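Local coordinates for SusD superfamily protein (Bacteroides fragilis NCTC 9343, PDB 3NQP), which probably binds glycans at the outer membrane of the bacterium, as other members of the SusD family do, at residues Asp249-Ser252 / Gln253-Ala257; Ala257-Lys260 / Ala261-Glu264. One frame throughout, in Å; residues are numbered along the deposited sequence.

In the fold
The two interactions follow each other directly along the chain and share A257. Interaction 1 covers the short helix 251-255 and its flanking residues. Interaction 2 covers the loop that leaves this helix and leads into strand 265-269, which pairs antiparallel with strand 377-381. Their centres are about 7 Å apart, on the same side of the chain's centre. The loop folds back on the helix, where two of its asparagine amides bond to the helix backbone. R381 of the partner strand and R412 of helix 399-414 touch both interactions. Helix, loop and strand thus form one connected unit beside the helices of the SusD fold.

Interaction 1 (Asp249-Ser252 / Gln253-Ala257); sequences DDFS and QVFNA
Q253 sits one turn beyond D250, the N-cap residue of the short helix 251-255. The Q253 N-H is shared between D250 OD1 at 3.3 Å and the backbone D250 O at 3.1 Å, and both bonds are weak. The same OD1 also accepts weakly from S252 N. The bent Q253 chain brings its CG to 3.8 Å from D250 CB, and the amide and carboxylate planes stand 73° apart. S252 OG, between its N and carbonyl carbon (chi1 63°), is set beside D250 OD1. S252 O accepts from F255 N at 3.2 Å and weakly from N256 N. A water donates to both S252 OG and Q253 OE1. Q253 OE1 also accepts from N256 ND2 at 2.8 Å, in its carbonyl plane. N256 OD1 accepts from K258 N.

F251 and F255 form a T-shaped pair. The centroids are 5.0 Å apart and the planes meet at 63°. The edge of F255 approaches one face of F251, and its CE2 comes to 3.6 Å from F251 CZ. V254 CG1 lies over the centre of one F255 face. F251 packs on helix 333-337, V254 and F255 on strand 377-381, and F251 and V254 on R412 of helix 399-414.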
loop_
_atom_site.group_PDB
_atom_site.type_symbol
_atom_site.label_atom_id
_atom_site.label_comp_id
_atom_site.label_asym_id
_atom_site.label_seq_id
_atom_site.Cartn_x
_atom_site.Cartn_y
_atom_site.Cartn_z
ATOM N N ASP A 249 14.300 -13.846 -8.058
ATOM C CA ASP A 249 14.804 -13.531 -9.390
ATOM C C ASP A 249 13.713 -13.075 -10.352
ATOM O O ASP A 249 13.988 -12.267 -11.214
ATOM C CB ASP A 249 15.459 -14.734 -10.032
ATOM C CG ASP A 249 16.826 -15.053 -9.449
ATOM O OD1 ASP A 249 17.473 -14.208 -8.777
ATOM O OD2 ASP A 249 17.239 -16.188 -9.686
ATOM N N ASP A 250 12.509 -13.637 -10.250
ATOM C CA ASP A 250 11.415 -13.333 -11.201
ATOM C C ASP A 250 10.333 -12.499 -10.497
ATOM O O ASP A 250 9.706 -12.954 -9.574
ATOM C CB ASP A 250 10.842 -14.638 -11.713
ATOM C CG ASP A 250 9.770 -14.456 -12.792
ATOM O OD1 ASP A 250 8.827 -13.665 -12.599
ATOM O OD2 ASP A 250 9.812 -15.186 -13.808
ATOM N N PHE A 251 10.143 -11.274 -10.953
ATOM C CA PHE A 251 9.128 -10.399 -10.449
ATOM C C PHE A 251 7.752 -11.040 -10.383
ATOM O O PHE A 251 7.068 -10.902 -9.370
ATOM C CB PHE A 251 9.081 -9.146 -11.314
ATOM C CG PHE A 251 8.121 -8.060 -10.820
ATOM C CD1 PHE A 251 8.463 -7.237 -9.788
ATOM C CD2 PHE A 251 6.895 -7.851 -11.468
ATOM C CE1 PHE A 251 7.615 -6.189 -9.403
ATOM C CE2 PHE A 251 6.030 -6.803 -11.077
ATOM C CZ PHE A 251 6.386 -6.003 -10.031
ATOM N N SER A 252 7.340 -11.761 -11.423
ATOM C CA SER A 252 5.972 -12.304 -11.426
ATOM C C SER A 252 5.786 -13.347 -10.326
ATOM O O SER A 252 4.691 -13.520 -9.841
ATOM C CB SER A 252 5.584 -12.923 -12.771
ATOM O OG SER A 252 6.414 -14.032 -13.060
ATOM N N GLN A 253 6.859 -14.038 -9.946
ATOM C CA GLN A 253 6.777 -15.094 -8.925
ATOM C C GLN A 253 6.508 -14.489 -7.570
ATOM O O GLN A 253 6.139 -15.216 -6.625
ATOM C CB GLN A 253 8.093 -15.885 -8.865
ATOM C CG GLN A 253 8.270 -16.890 -10.018
ATOM C CD GLN A 253 7.354 -18.079 -9.829
ATOM O OE1 GLN A 253 6.184 -18.011 -10.137
ATOM N NE2 GLN A 253 7.892 -19.164 -9.277
ATOM N N VAL A 254 6.785 -13.188 -7.433
ATOM C CA VAL A 254 6.536 -12.530 -6.161
ATOM C C VAL A 254 5.045 -12.656 -5.833
ATOM O O VAL A 254 4.694 -12.895 -4.680
ATOM C CB VAL A 254 7.060 -11.064 -6.140
ATOM C CG1 VAL A 254 6.537 -10.323 -4.873
ATOM C CG2 VAL A 254 8.630 -11.055 -6.252
ATOM N N PHE A 255 4.181 -12.516 -6.847
ATOM C CA PHE A 255 2.715 -12.356 -6.660
ATOM C C PHE A 255 1.967 -13.618 -6.944
ATOM O O PHE A 255 0.799 -13.723 -6.596
ATOM C CB PHE A 255 2.192 -11.235 -7.561
ATOM C CG PHE A 255 3.014 -10.023 -7.423
ATOM C CD1 PHE A 255 2.790 -9.170 -6.371
ATOM C CD2 PHE A 255 4.094 -9.782 -8.273
ATOM C CE1 PHE A 255 3.613 -8.051 -6.174
ATOM C CE2 PHE A 255 4.909 -8.697 -8.089
ATOM C CZ PHE A 255 4.653 -7.805 -7.010
ATOM N N ASN A 256 2.666 -14.565 -7.576
ATOM C CA ASN A 256 2.046 -15.788 -8.067
ATOM C C ASN A 256 1.305 -16.487 -6.926
ATOM O O ASN A 256 1.880 -16.769 -5.853
ATOM C CB ASN A 256 3.136 -16.657 -8.679
ATOM C CG ASN A 256 2.634 -18.009 -9.178
ATOM O OD1 ASN A 256 1.518 -18.447 -8.886
ATOM N ND2 ASN A 256 3.505 -18.700 -9.898
ATOM N N ALA A 257 0.021 -16.760 -7.153
ATOM C CA ALA A 257 -0.842 -17.319 -6.108
ATOM C C ALA A 257 -0.441 -18.762 -5.762
ATOM O O ALA A 257 -0.901 -19.318 -4.763
ATOM C CB ALA A 257 -2.338 -17.205 -6.518
HETATM O O HOH W 1 5.120 -16.246 -11.957
#

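Interaction 2 (Ala257-Lys260 / Ala261-Glu264)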
loop_
_atom_site.group_PDB
_atom_site.type_symbol
_atom_site.label_atom_id
_atom_site.label_comp_id
_atom_site.label_asym_id
_atom_site.label_seq_id
_atom_site.Cartn_x
_atom_site.Cartn_y
_atom_site.Cartn_z
ATOM N N ALA A 257 0.021 -16.760 -7.153
ATOM C CA ALA A 257 -0.842 -17.319 -6.108
ATOM C C ALA A 257 -0.441 -18.762 -5.762
ATOM O O ALA A 257 -0.901 -19.318 -4.763
ATOM C CB ALA A 257 -2.338 -17.205 -6.518
ATOM N N LYS A 258 0.410 -19.370 -6.586
ATOM C CA LYS A 258 0.954 -20.699 -6.285
ATOM C C LYS A 258 2.375 -20.610 -5.682
ATOM O O LYS A 258 3.007 -21.620 -5.434
ATOM C CB LYS A 258 0.920 -21.591 -7.543
ATOM C CG LYS A 258 -0.470 -21.744 -8.160
ATOM C CD LYS A 258 -1.294 -22.831 -7.490
ATOM C CE LYS A 258 -2.602 -23.144 -8.254
ATOM N NZ LYS A 258 -2.438 -23.250 -9.760
ATOM N N ASN A 259 2.837 -19.392 -5.365
ATOM C CA ASN A 259 4.157 -19.212 -4.744
ATOM C C ASN A 259 4.066 -18.300 -3.511
ATOM O O ASN A 259 4.943 -17.489 -3.244
ATOM C CB ASN A 259 5.160 -18.652 -5.781
ATOM C CG ASN A 259 6.592 -18.639 -5.242
ATOM O OD1 ASN A 259 6.958 -19.528 -4.510
ATOM N ND2 ASN A 259 7.367 -17.601 -5.551
ATOM N N LYS A 260 2.986 -18.428 -2.760
ATOM C CA LYS A 260 2.698 -17.511 -1.660
ATOM C C LYS A 260 3.674 -17.649 -0.529
ATOM O O LYS A 260 4.318 -18.677 -0.375
ATOM C CB LYS A 260 1.265 -17.733 -1.109
ATOM C CG LYS A 260 0.203 -17.338 -2.107
ATOM C CD LYS A 260 -1.204 -17.522 -1.531
ATOM C CE LYS A 260 -2.294 -17.043 -2.521
ATOM N NZ LYS A 260 -3.567 -16.954 -1.699
ATOM N N ALA A 261 3.771 -16.604 0.257
ATOM C CA ALA A 261 4.661 -16.567 1.442
ATOM C C ALA A 261 6.103 -16.911 1.087
ATOM O O ALA A 261 6.834 -17.515 1.862
ATOM C CB ALA A 261 4.120 -17.500 2.534
ATOM N N ASN A 262 6.516 -16.475 -0.091
ATOM C CA ASN A 262 7.911 -16.643 -0.545
ATOM C C ASN A 262 8.897 -15.733 0.187
ATOM O O ASN A 262 8.524 -14.882 1.004
ATOM C CB ASN A 262 7.973 -16.415 -2.035
ATOM C CG ASN A 262 7.517 -15.033 -2.416
ATOM O OD1 ASN A 262 8.226 -14.055 -2.128
ATOM N ND2 ASN A 262 6.323 -14.921 -3.069
ATOM N N ASP A 263 10.176 -15.921 -0.101
ATOM C CA ASP A 263 11.258 -15.298 0.676
ATOM C C ASP A 263 11.358 -13.759 0.533
ATOM O O ASP A 263 12.057 -13.126 1.289
ATOM C CB ASP A 263 12.628 -15.954 0.289
ATOM C CG ASP A 263 12.789 -17.363 0.861
ATOM O OD1 ASP A 263 11.925 -17.808 1.639
ATOM O OD2 ASP A 263 13.785 -18.006 0.532
ATOM N N GLU A 264 10.692 -13.169 -0.449
ATOM C CA GLU A 264 10.698 -11.698 -0.605
ATOM C C GLU A 264 9.656 -11.061 0.281
ATOM O O GLU A 264 9.715 -9.879 0.575
ATOM C CB GLU A 264 10.395 -11.356 -2.062
ATOM C CG GLU A 264 10.509 -9.885 -2.394
ATOM C CD GLU A 264 10.559 -9.620 -3.900
ATOM O OE1 GLU A 264 11.248 -10.381 -4.652
ATOM O OE2 GLU A 264 9.985 -8.603 -4.331
#
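N259 and N262 meet across a tight loop, and N262 opens an Asx turn. The loop joins helix 251-255 to strand 265-269. The two asparagine side chains cross at about a right angle, yet their amide planes are only 26° apart. Contact is made by the N259 amide against the root of N262: N259 ND2 is 3.8 Å from N262 CB. With CG anti to the backbone N, the N259 amide is carried alongside N262 CB. Its ND2 finds its acceptor outside the loop, at Q253 O.

The bond between the two residues goes from the N262 side chain to the N259 backbone. N262 ND2 donates to N259 O at 2.9 Å, with an N-H...O angle of 165°. The acceptor lies close to the N262 amide plane. Seen from N259, the donor is somewhat tilted from the carbonyl plane. N262 CG stands between its N and carbonyl carbon (chi1 60°), which turns the amide back toward N259. The same ND2 also donates to V254 O of helix 251-255. This buried amide nitrogen therefore has two backbone acceptors, and they fix its rotation.

Between the asparagines, A261 has a left-handed backbone conformation (positive phi), and the chain kinks there before running on. The K260 side chain extends away from the turn, where its NZ pairs with D376 and bonds to C374 O, while E264 at the other end forms salt bridges with R412 and R381.

The other end of the N262 amide closes the Asx turn: OD1 accepts from E264 N at 3.1 Å, in its carbonyl plane and on a lone pair.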